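Local coordinates for protein probable chitinase A (Chromobacterium violaceum, PDB 4TX8) that probably hydrolyses chitin from within the chain as a family 18 glycoside hydrolase and carries a small carbohydrate-binding module ahead of its catalytic barrel, at residues A[260-265]-A[289-294]; A[322-327]-A[386-391]. All coordinates share one frame; numbering follows the deposited sequence.

Contact 1: A[260-265]-A[289-294]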
ATOM      1  N   TYR A 260     -12.210   9.484   2.582  1.00 20.74           N
ATOM      2  CA  TYR A 260     -11.424  10.577   3.155  1.00 25.69           C
ATOM      3  C   TYR A 260     -10.911  11.546   2.095  1.00 29.98           C
ATOM      4  O   TYR A 260     -10.479  12.654   2.419  1.00 27.93           O
ATOM      5  CB  TYR A 260     -10.234  10.029   3.946  1.00 25.31           C
ATOM      6  CG  TYR A 260     -10.603   9.294   5.214  1.00 28.13           C
ATOM      7  CD1 TYR A 260     -11.017   7.968   5.176  1.00 27.58           C
ATOM      8  CD2 TYR A 260     -10.523   9.921   6.450  1.00 30.49           C
ATOM      9  CE1 TYR A 260     -11.349   7.288   6.339  1.00 29.98           C
ATOM     10  CE2 TYR A 260     -10.851   9.253   7.614  1.00 32.84           C
ATOM     11  CZ  TYR A 260     -11.264   7.939   7.553  1.00 33.46           C
ATOM     12  OH  TYR A 260     -11.591   7.274   8.711  1.00 36.34           O
ATOM     13  N   VAL A 261     -10.943  11.127   0.832  1.00 24.42           N
ATOM     14  CA  VAL A 261     -10.389  11.936  -0.247  1.00 23.62           C
ATOM     15  C   VAL A 261     -11.462  12.298  -1.277  1.00 25.93           C
ATOM     16  O   VAL A 261     -12.081  13.357  -1.180  1.00 27.73           O
ATOM     17  CB  VAL A 261      -9.214  11.212  -0.935  1.00 23.43           C
ATOM     18  CG1 VAL A 261      -8.547  12.116  -1.965  1.00 21.29           C
ATOM     19  CG2 VAL A 261      -8.197  10.781   0.108  1.00 22.81           C
ATOM     20  N   GLN A 262     -11.695  11.416  -2.247  1.00 22.11           N
ATOM     21  CA  GLN A 262     -12.654  11.703  -3.311  1.00 24.81           C
ATOM     22  C   GLN A 262     -14.078  11.831  -2.776  1.00 25.79           C
ATOM     23  O   GLN A 262     -14.935  12.437  -3.421  1.00 26.13           O
ATOM     24  CB  GLN A 262     -12.592  10.626  -4.397  1.00 25.10           C
ATOM     25  CG  GLN A 262     -11.279  10.608  -5.183  1.00 25.01           C
ATOM     26  CD  GLN A 262     -10.276   9.611  -4.626  1.00 26.14           C
ATOM     27  OE1 GLN A 262     -10.379   9.193  -3.472  1.00 23.59           O
ATOM     28  NE2 GLN A 262      -9.306   9.217  -5.450  1.00 20.79           N
ATOM     29  N   GLY A 263     -14.327  11.272  -1.593  1.00 24.35           N
ATOM     30  CA  GLY A 263     -15.613  11.423  -0.933  1.00 23.02           C
ATOM     31  C   GLY A 263     -15.995  12.880  -0.729  1.00 27.13           C
ATOM     32  O   GLY A 263     -17.177  13.221  -0.692  1.00 29.00           O
ATOM     33  N   GLY A 264     -14.987  13.741  -0.610  1.00 26.55           N
ATOM     34  CA  GLY A 264     -15.197  15.168  -0.428  1.00 23.06           C
ATOM     35  C   GLY A 264     -15.978  15.828  -1.548  1.00 28.43           C
ATOM     36  O   GLY A 264     -16.594  16.878  -1.352  1.00 32.34           O
ATOM     37  N   PHE A 265     -15.946  15.219  -2.729  1.00 25.34           N
ATOM     38  CA  PHE A 265     -16.699  15.716  -3.879  1.00 27.15           C
ATOM     39  C   PHE A 265     -18.191  15.713  -3.586  1.00 28.06           C
ATOM     40  O   PHE A 265     -18.934  16.575  -4.045  1.00 28.22           O
ATOM     41  CB  PHE A 265     -16.396  14.862  -5.116  1.00 27.49           C
ATOM     42  CG  PHE A 265     -17.231  15.205  -6.325  1.00 27.36           C
ATOM     43  CD1 PHE A 265     -17.322  16.511  -6.777  1.00 27.45           C
ATOM     44  CD2 PHE A 265     -17.899  14.211  -7.026  1.00 26.20           C
ATOM     45  CE1 PHE A 265     -18.085  16.825  -7.895  1.00 29.50           C
ATOM     46  CE2 PHE A 265     -18.658  14.516  -8.144  1.00 30.18           C
ATOM     47  CZ  PHE A 265     -18.751  15.828  -8.580  1.00 28.90           C
ATOM     48  N   ILE A 289       0.480   9.373  -3.623  1.00 24.91           N
ATOM     49  CA  ILE A 289      -0.698   8.977  -2.870  1.00 22.63           C
ATOM     50  C   ILE A 289      -1.373   7.827  -3.599  1.00 24.76           C
ATOM     51  O   ILE A 289      -1.655   7.910  -4.793  1.00 23.98           O
ATOM     52  CB  ILE A 289      -1.696  10.139  -2.664  1.00 26.32           C
ATOM     53  CG1 ILE A 289      -2.966   9.618  -1.984  1.00 22.21           C
ATOM     54  CG2 ILE A 289      -2.026  10.832  -3.986  1.00 25.23           C
ATOM     55  CD1 ILE A 289      -3.947  10.697  -1.594  1.00 22.60           C
ATOM     56  N   HIS A 290      -1.590   6.731  -2.882  1.00 25.14           N
ATOM     57  CA  HIS A 290      -2.314   5.600  -3.437  1.00 24.19           C
ATOM     58  C   HIS A 290      -3.532   5.312  -2.575  1.00 25.89           C
ATOM     59  O   HIS A 290      -3.456   4.603  -1.567  1.00 24.47           O
ATOM     60  CB  HIS A 290      -1.414   4.368  -3.556  1.00 18.36           C
ATOM     61  CG  HIS A 290      -0.362   4.277  -2.494  1.00 19.11           C
ATOM     62  ND1 HIS A 290      -0.659   4.240  -1.150  1.00 21.31           N
ATOM     63  CD2 HIS A 290       0.988   4.200  -2.585  1.00 20.16           C
ATOM     64  CE1 HIS A 290       0.464   4.149  -0.455  1.00 22.38           C
ATOM     65  NE2 HIS A 290       1.476   4.122  -1.302  1.00 22.65           N
ATOM     66  N   VAL A 291      -4.653   5.897  -2.977  1.00 23.37           N
ATOM     67  CA  VAL A 291      -5.911   5.742  -2.269  1.00 22.93           C
ATOM     68  C   VAL A 291      -6.325   4.272  -2.255  1.00 23.29           C
ATOM     69  O   VAL A 291      -6.117   3.543  -3.225  1.00 23.45           O
ATOM     70  CB  VAL A 291      -7.011   6.623  -2.906  1.00 25.72           C
ATOM     71  CG1 VAL A 291      -8.405   6.142  -2.535  1.00 25.82           C
ATOM     72  CG2 VAL A 291      -6.818   8.075  -2.496  1.00 21.77           C
ATOM     73  N   GLN A 292      -6.873   3.831  -1.131  1.00 19.60           N
ATOM     74  CA  GLN A 292      -7.369   2.472  -1.011  1.00 23.09           C
ATOM     75  C   GLN A 292      -8.763   2.379  -1.623  1.00 24.21           C
ATOM     76  O   GLN A 292      -9.733   2.900  -1.079  1.00 25.27           O
ATOM     77  CB  GLN A 292      -7.373   2.035   0.460  1.00 22.22           C
ATOM     78  CG  GLN A 292      -5.969   1.989   1.073  1.00 25.91           C
ATOM     79  CD  GLN A 292      -5.969   1.883   2.591  1.00 33.81           C
ATOM     80  OE1 GLN A 292      -7.017   1.904   3.230  1.00 48.17           O
ATOM     81  NE2 GLN A 292      -4.782   1.761   3.173  1.00 29.24           N
ATOM     82  N   TYR A 293      -8.853   1.730  -2.776  1.00 21.13           N
ATOM     83  CA  TYR A 293     -10.139   1.552  -3.432  1.00 24.20           C
ATOM     84  C   TYR A 293     -10.747   0.210  -3.049  1.00 25.52           C
ATOM     85  O   TYR A 293     -11.160  -0.568  -3.910  1.00 30.16           O
ATOM     86  CB  TYR A 293      -9.987   1.675  -4.948  1.00 20.90           C
ATOM     87  CG  TYR A 293      -9.493   3.038  -5.367  1.00 23.46           C
ATOM     88  CD1 TYR A 293     -10.367   4.112  -5.466  1.00 23.58           C
ATOM     89  CD2 TYR A 293      -8.151   3.257  -5.652  1.00 23.67           C
ATOM     90  CE1 TYR A 293      -9.918   5.369  -5.840  1.00 22.49           C
ATOM     91  CE2 TYR A 293      -7.695   4.505  -6.027  1.00 24.50           C
ATOM     92  CZ  TYR A 293      -8.582   5.557  -6.121  1.00 23.99           C
ATOM     93  OH  TYR A 293      -8.124   6.800  -6.496  1.00 27.34           O
ATOM     94  N   TYR A 294     -10.790  -0.060  -1.749  1.00 20.99           N
ATOM     95  CA  TYR A 294     -11.433  -1.273  -1.255  1.00 24.32           C
ATOM     96  C   TYR A 294     -12.063  -1.057   0.113  1.00 24.82           C
ATOM     97  O   TYR A 294     -11.756  -0.082   0.803  1.00 23.08           O
ATOM     98  CB  TYR A 294     -10.441  -2.445  -1.199  1.00 21.22           C
ATOM     99  CG  TYR A 294      -9.060  -2.136  -0.644  1.00 23.71           C
ATOM    100  CD1 TYR A 294      -8.072  -1.590  -1.456  1.00 23.23           C
ATOM    101  CD2 TYR A 294      -8.733  -2.427   0.678  1.00 23.04           C
ATOM    102  CE1 TYR A 294      -6.809  -1.321  -0.967  1.00 22.98           C
ATOM    103  CE2 TYR A 294      -7.466  -2.162   1.177  1.00 20.55           C
ATOM    104  CZ  TYR A 294      -6.511  -1.608   0.347  1.00 24.54           C
ATOM    105  OH  TYR A 294      -5.251  -1.338   0.823  1.00 23.35           O
TER

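Contact 2: A[322-327]-A[386-391]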
ATOM      1  N   MET A 322      -9.680  12.043 -10.611  1.00 26.48           N
ATOM      2  CA  MET A 322     -10.076  13.070  -9.653  1.00 29.18           C
ATOM      3  C   MET A 322      -8.865  13.677  -8.949  1.00 30.91           C
ATOM      4  O   MET A 322      -8.805  14.888  -8.734  1.00 32.46           O
ATOM      5  CB  MET A 322     -11.056  12.498  -8.627  1.00 28.23           C
ATOM      6  CG  MET A 322     -12.415  12.150  -9.214  1.00 29.58           C
ATOM      7  SD  MET A 322     -13.583  11.540  -7.989  1.00 27.89           S
ATOM      8  CE  MET A 322     -13.754  12.982  -6.934  1.00 24.62           C
ATOM      9  N   LEU A 323      -7.890  12.838  -8.614  1.00 29.25           N
ATOM     10  CA  LEU A 323      -6.692  13.307  -7.925  1.00 30.26           C
ATOM     11  C   LEU A 323      -5.777  14.107  -8.847  1.00 31.00           C
ATOM     12  O   LEU A 323      -5.056  14.996  -8.396  1.00 33.68           O
ATOM     13  CB  LEU A 323      -5.929  12.129  -7.321  1.00 25.71           C
ATOM     14  CG  LEU A 323      -6.535  11.569  -6.033  1.00 29.45           C
ATOM     15  CD1 LEU A 323      -5.890  10.249  -5.657  1.00 27.01           C
ATOM     16  CD2 LEU A 323      -6.386  12.577  -4.903  1.00 27.25           C
ATOM     17  N   ILE A 324      -5.815  13.801 -10.139  1.00 33.53           N
ATOM     18  CA  ILE A 324      -4.949  14.481 -11.098  1.00 33.68           C
ATOM     19  C   ILE A 324      -5.590  15.747 -11.671  1.00 34.07           C
ATOM     20  O   ILE A 324      -4.935  16.787 -11.760  1.00 36.55           O
ATOM     21  CB  ILE A 324      -4.545  13.537 -12.249  1.00 30.96           C
ATOM     22  CG1 ILE A 324      -3.784  12.330 -11.689  1.00 29.07           C
ATOM     23  CG2 ILE A 324      -3.693  14.273 -13.277  1.00 31.38           C
ATOM     24  CD1 ILE A 324      -3.463  11.268 -12.719  1.00 27.10           C
ATOM     25  N   GLU A 325      -6.862  15.671 -12.054  1.00 36.62           N
ATOM     26  CA  GLU A 325      -7.541  16.833 -12.637  1.00 38.08           C
ATOM     27  C   GLU A 325      -7.997  17.815 -11.568  1.00 37.36           C
ATOM     28  O   GLU A 325      -8.073  19.020 -11.805  1.00 39.33           O
ATOM     29  CB  GLU A 325      -8.764  16.418 -13.464  1.00 41.08           C
ATOM     30  CG  GLU A 325      -8.644  15.115 -14.222  1.00 47.62           C
ATOM     31  CD  GLU A 325      -7.908  15.246 -15.530  1.00 57.42           C
ATOM     32  OE1 GLU A 325      -7.227  16.272 -15.744  1.00 58.80           O
ATOM     33  OE2 GLU A 325      -8.013  14.306 -16.348  1.00 62.90           O
ATOM     34  N   GLY A 326      -8.319  17.291 -10.392  1.00 34.47           N
ATOM     35  CA  GLY A 326      -8.928  18.099  -9.355  1.00 34.45           C
ATOM     36  C   GLY A 326     -10.437  17.985  -9.424  1.00 35.38           C
ATOM     37  O   GLY A 326     -10.983  17.467 -10.398  1.00 33.16           O
ATOM     38  N   PHE A 327     -11.113  18.470  -8.389  1.00 35.65           N
ATOM     39  CA  PHE A 327     -12.563  18.369  -8.311  1.00 36.23           C
ATOM     40  C   PHE A 327     -13.122  19.326  -7.264  1.00 36.50           C
ATOM     41  O   PHE A 327     -12.422  19.694  -6.318  1.00 36.24           O
ATOM     42  CB  PHE A 327     -12.985  16.929  -8.000  1.00 33.92           C
ATOM     43  CG  PHE A 327     -12.395  16.377  -6.732  1.00 28.42           C
ATOM     44  CD1 PHE A 327     -11.168  15.727  -6.744  1.00 26.03           C
ATOM     45  CD2 PHE A 327     -13.077  16.492  -5.530  1.00 30.12           C
ATOM     46  CE1 PHE A 327     -10.626  15.211  -5.576  1.00 25.07           C
ATOM     47  CE2 PHE A 327     -12.544  15.979  -4.361  1.00 27.87           C
ATOM     48  CZ  PHE A 327     -11.316  15.337  -4.384  1.00 26.35           C
ATOM     49  N   GLN A 386      -6.461  13.651 -21.109  1.00 53.82           N
ATOM     50  CA  GLN A 386      -5.229  13.389 -21.837  1.00 52.66           C
ATOM     51  C   GLN A 386      -4.519  12.201 -21.201  1.00 45.84           C
ATOM     52  O   GLN A 386      -4.803  11.839 -20.061  1.00 41.22           O
ATOM     53  CB  GLN A 386      -4.322  14.620 -21.841  1.00 58.43           C
ATOM     54  CG  GLN A 386      -4.117  15.250 -20.470  1.00 65.85           C
ATOM     55  CD  GLN A 386      -2.987  16.265 -20.459  1.00 76.92           C
ATOM     56  OE1 GLN A 386      -1.972  16.089 -21.133  1.00 81.87           O
ATOM     57  NE2 GLN A 386      -3.160  17.336 -19.692  1.00 80.04           N
ATOM     58  N   ALA A 387      -3.603  11.592 -21.943  1.00 42.67           N
ATOM     59  CA  ALA A 387      -2.836  10.470 -21.425  1.00 40.18           C
ATOM     60  C   ALA A 387      -1.895  10.934 -20.320  1.00 38.95           C
ATOM     61  O   ALA A 387      -1.427  12.073 -20.333  1.00 37.23           O
ATOM     62  CB  ALA A 387      -2.057   9.797 -22.543  1.00 37.28           C
ATOM     63  N   TYR A 388      -1.639  10.054 -19.357  1.00 32.97           N
ATOM     64  CA  TYR A 388      -0.666  10.331 -18.307  1.00 34.93           C
ATOM     65  C   TYR A 388       0.476   9.330 -18.371  1.00 35.90           C
ATOM     66  O   TYR A 388       0.471   8.335 -17.641  1.00 32.51           O
ATOM     67  CB  TYR A 388      -1.310  10.280 -16.923  1.00 37.14           C
ATOM     68  CG  TYR A 388      -2.590  11.065 -16.798  1.00 41.23           C
ATOM     69  CD1 TYR A 388      -2.600  12.447 -16.945  1.00 46.58           C
ATOM     70  CD2 TYR A 388      -3.787  10.426 -16.516  1.00 42.91           C
ATOM     71  CE1 TYR A 388      -3.770  13.164 -16.824  1.00 50.08           C
ATOM     72  CE2 TYR A 388      -4.959  11.134 -16.394  1.00 46.14           C
ATOM     73  CZ  TYR A 388      -4.946  12.500 -16.547  1.00 53.11           C
ATOM     74  OH  TYR A 388      -6.118  13.198 -16.424  1.00 61.73           O
ATOM     75  N   PRO A 389       1.463   9.588 -19.240  1.00 35.30           N
ATOM     76  CA  PRO A 389       2.589   8.661 -19.397  1.00 35.91           C
ATOM     77  C   PRO A 389       3.413   8.488 -18.119  1.00 37.78           C
ATOM     78  O   PRO A 389       4.125   7.491 -17.994  1.00 39.26           O
ATOM     79  CB  PRO A 389       3.428   9.306 -20.511  1.00 35.85           C
ATOM     80  CG  PRO A 389       2.985  10.737 -20.566  1.00 35.58           C
ATOM     81  CD  PRO A 389       1.545  10.730 -20.169  1.00 36.44           C
ATOM     82  N   ALA A 390       3.306   9.426 -17.181  1.00 32.16           N
ATOM     83  CA  ALA A 390       4.080   9.349 -15.946  1.00 32.85           C
ATOM     84  C   ALA A 390       3.250   8.919 -14.732  1.00 32.30           C
ATOM     85  O   ALA A 390       3.684   9.111 -13.597  1.00 32.62           O
ATOM     86  CB  ALA A 390       4.751  10.688 -15.666  1.00 31.48           C
ATOM     87  N   PHE A 391       2.070   8.346 -14.964  1.00 29.97           N
ATOM     88  CA  PHE A 391       1.257   7.811 -13.870  1.00 28.08           C
ATOM     89  C   PHE A 391       2.094   6.833 -13.044  1.00 26.77           C
ATOM     90  O   PHE A 391       2.736   5.947 -13.602  1.00 28.91           O
ATOM     91  CB  PHE A 391      -0.004   7.124 -14.405  1.00 26.98           C
ATOM     92  CG  PHE A 391      -0.943   6.661 -13.327  1.00 27.54           C
ATOM     93  CD1 PHE A 391      -1.796   7.557 -12.702  1.00 25.54           C
ATOM     94  CD2 PHE A 391      -0.968   5.332 -12.932  1.00 21.33           C
ATOM     95  CE1 PHE A 391      -2.658   7.135 -11.702  1.00 27.27           C
ATOM     96  CE2 PHE A 391      -1.828   4.902 -11.933  1.00 24.35           C
ATOM     97  CZ  PHE A 391      -2.673   5.805 -11.318  1.00 25.02           C
TER
HETATM   98  O   HOH W   1      -4.385  16.979 -16.790  1.00 50.47           O

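Contact 1: A[260-265]-A[289-294]
Val261 and Val291 meet methyl to methyl, CG2 of Val261 lying 4.0 Å from CG2 of Val291, as the two short side chains run antiparallel and touch flank to flank. In each valine CG1 is anti to the backbone N, which leaves CG2 beside that N and turns the two touching methyls toward each other. A beta-branched residue suits both places, since its compact side chain packs with few rotamers available to it. Val291 is also the floor for the amide of Gln262: its CG1 is 3.8 Å from Gln262 OE1. The same CG1 leans over one face of the ring of Tyr293, 3.6 Å above the plane and toward the rim.

The strand 288-292 that carries Val291 is one of the parallel strands of the TIM barrel of family 18 glycoside hydrolases, and the loop 260-265 follows the preceding strand 251-254. Val291 points outward from the barrel to the layer where this loop and helix 313-325 pack, with Leu323 of that helix against Val261.

The polar part is slight. Gln262 NE2 comes to the edge of the Tyr293 ring, near its plane, and gives a weak, strongly bent hydrogen bond to Tyr293 OH (2.9 Å, N-H...O angle 118°). Amide and ring planes stand 55° apart. A bend at chi2 (95°) brings the amide toward Val291 and Tyr293, while NE2 gives its stronger bond to the backbone O of Gly319 in helix 313-325. A glutamine is long enough to bridge this distance without burying a charge, yet its buried OE1, facing the methyls of Val291, has no hydrogen-bond partner in the model.

Contact 2: A[322-327]-A[386-391]
Ile324 lies against the ring of Tyr388, and this is the well-packed part, with the largest buried share. Its CD1 sits over one face, 4.0 Å from the centroid of the Tyr388 ring and 15° off the ring normal, a CH-pi contact. CG2 reaches farther along toward the hydroxyl end, 3.7 Å from Tyr388 CE1. With CG1 beside the backbone N and CG2 opposite it (chi1 -60°), both branches of Ile324 can press on the same ring, which suits a beta-branched residue of this length. CD1 also meets the edge of a second ring, 4.1 Å from Phe391 CD1, and wedges between the two aromatics. The other face of Tyr388 is covered by the backbone O of Gln386, 3.5 Å above the plane, so the ring is held between a carbonyl and an aliphatic chain.

The outer side is polar and less certain. Glu325 brings its carboxylate to the hydroxyl edge of Tyr388, but the modelled approach is too short and the placement is doubtful. Glu325 OE1 accepts a hydrogen bond from a water at 3.1 Å. That water in turn takes a weak one from NE2 of the poorly ordered Gln386, a loose water-mediated link.

At Gly326 the chain leaves helix 313-325 with positive phi; a CB there would be jammed against the carbonyl O of Glu325, which by itself calls for glycine. A type I turn from Tyr388 to Phe391 leads toward strand 393-397. With Val345 beneath Ile324 and Phe391, this is the packing of an outer helix on the beta-barrel wall in a TIM-barrel fold.

In the fold
Following the chain from the N terminus, strand 251-254 leads into the loop 260-265, helix 276-281 comes next, and strand 288-292 then brings the chain back to close contact 1, a short excursion of 23 residues. Helix 313-325 follows and opens contact 2, which closes 58 residues later, after strand 345-350 and helix 363-375, just before strand 393-397. The two contacts are therefore in series, neither nested nor crossed. Helix 313-325 joins them: Met322 and Leu323 pack on Gln262, while Ile324 and Glu325 face the later loop. Contact 1 ties the loop after strand 251-254 to strand 288-292, and contact 2 ties helix 313-325 to the loop before strand 393-397.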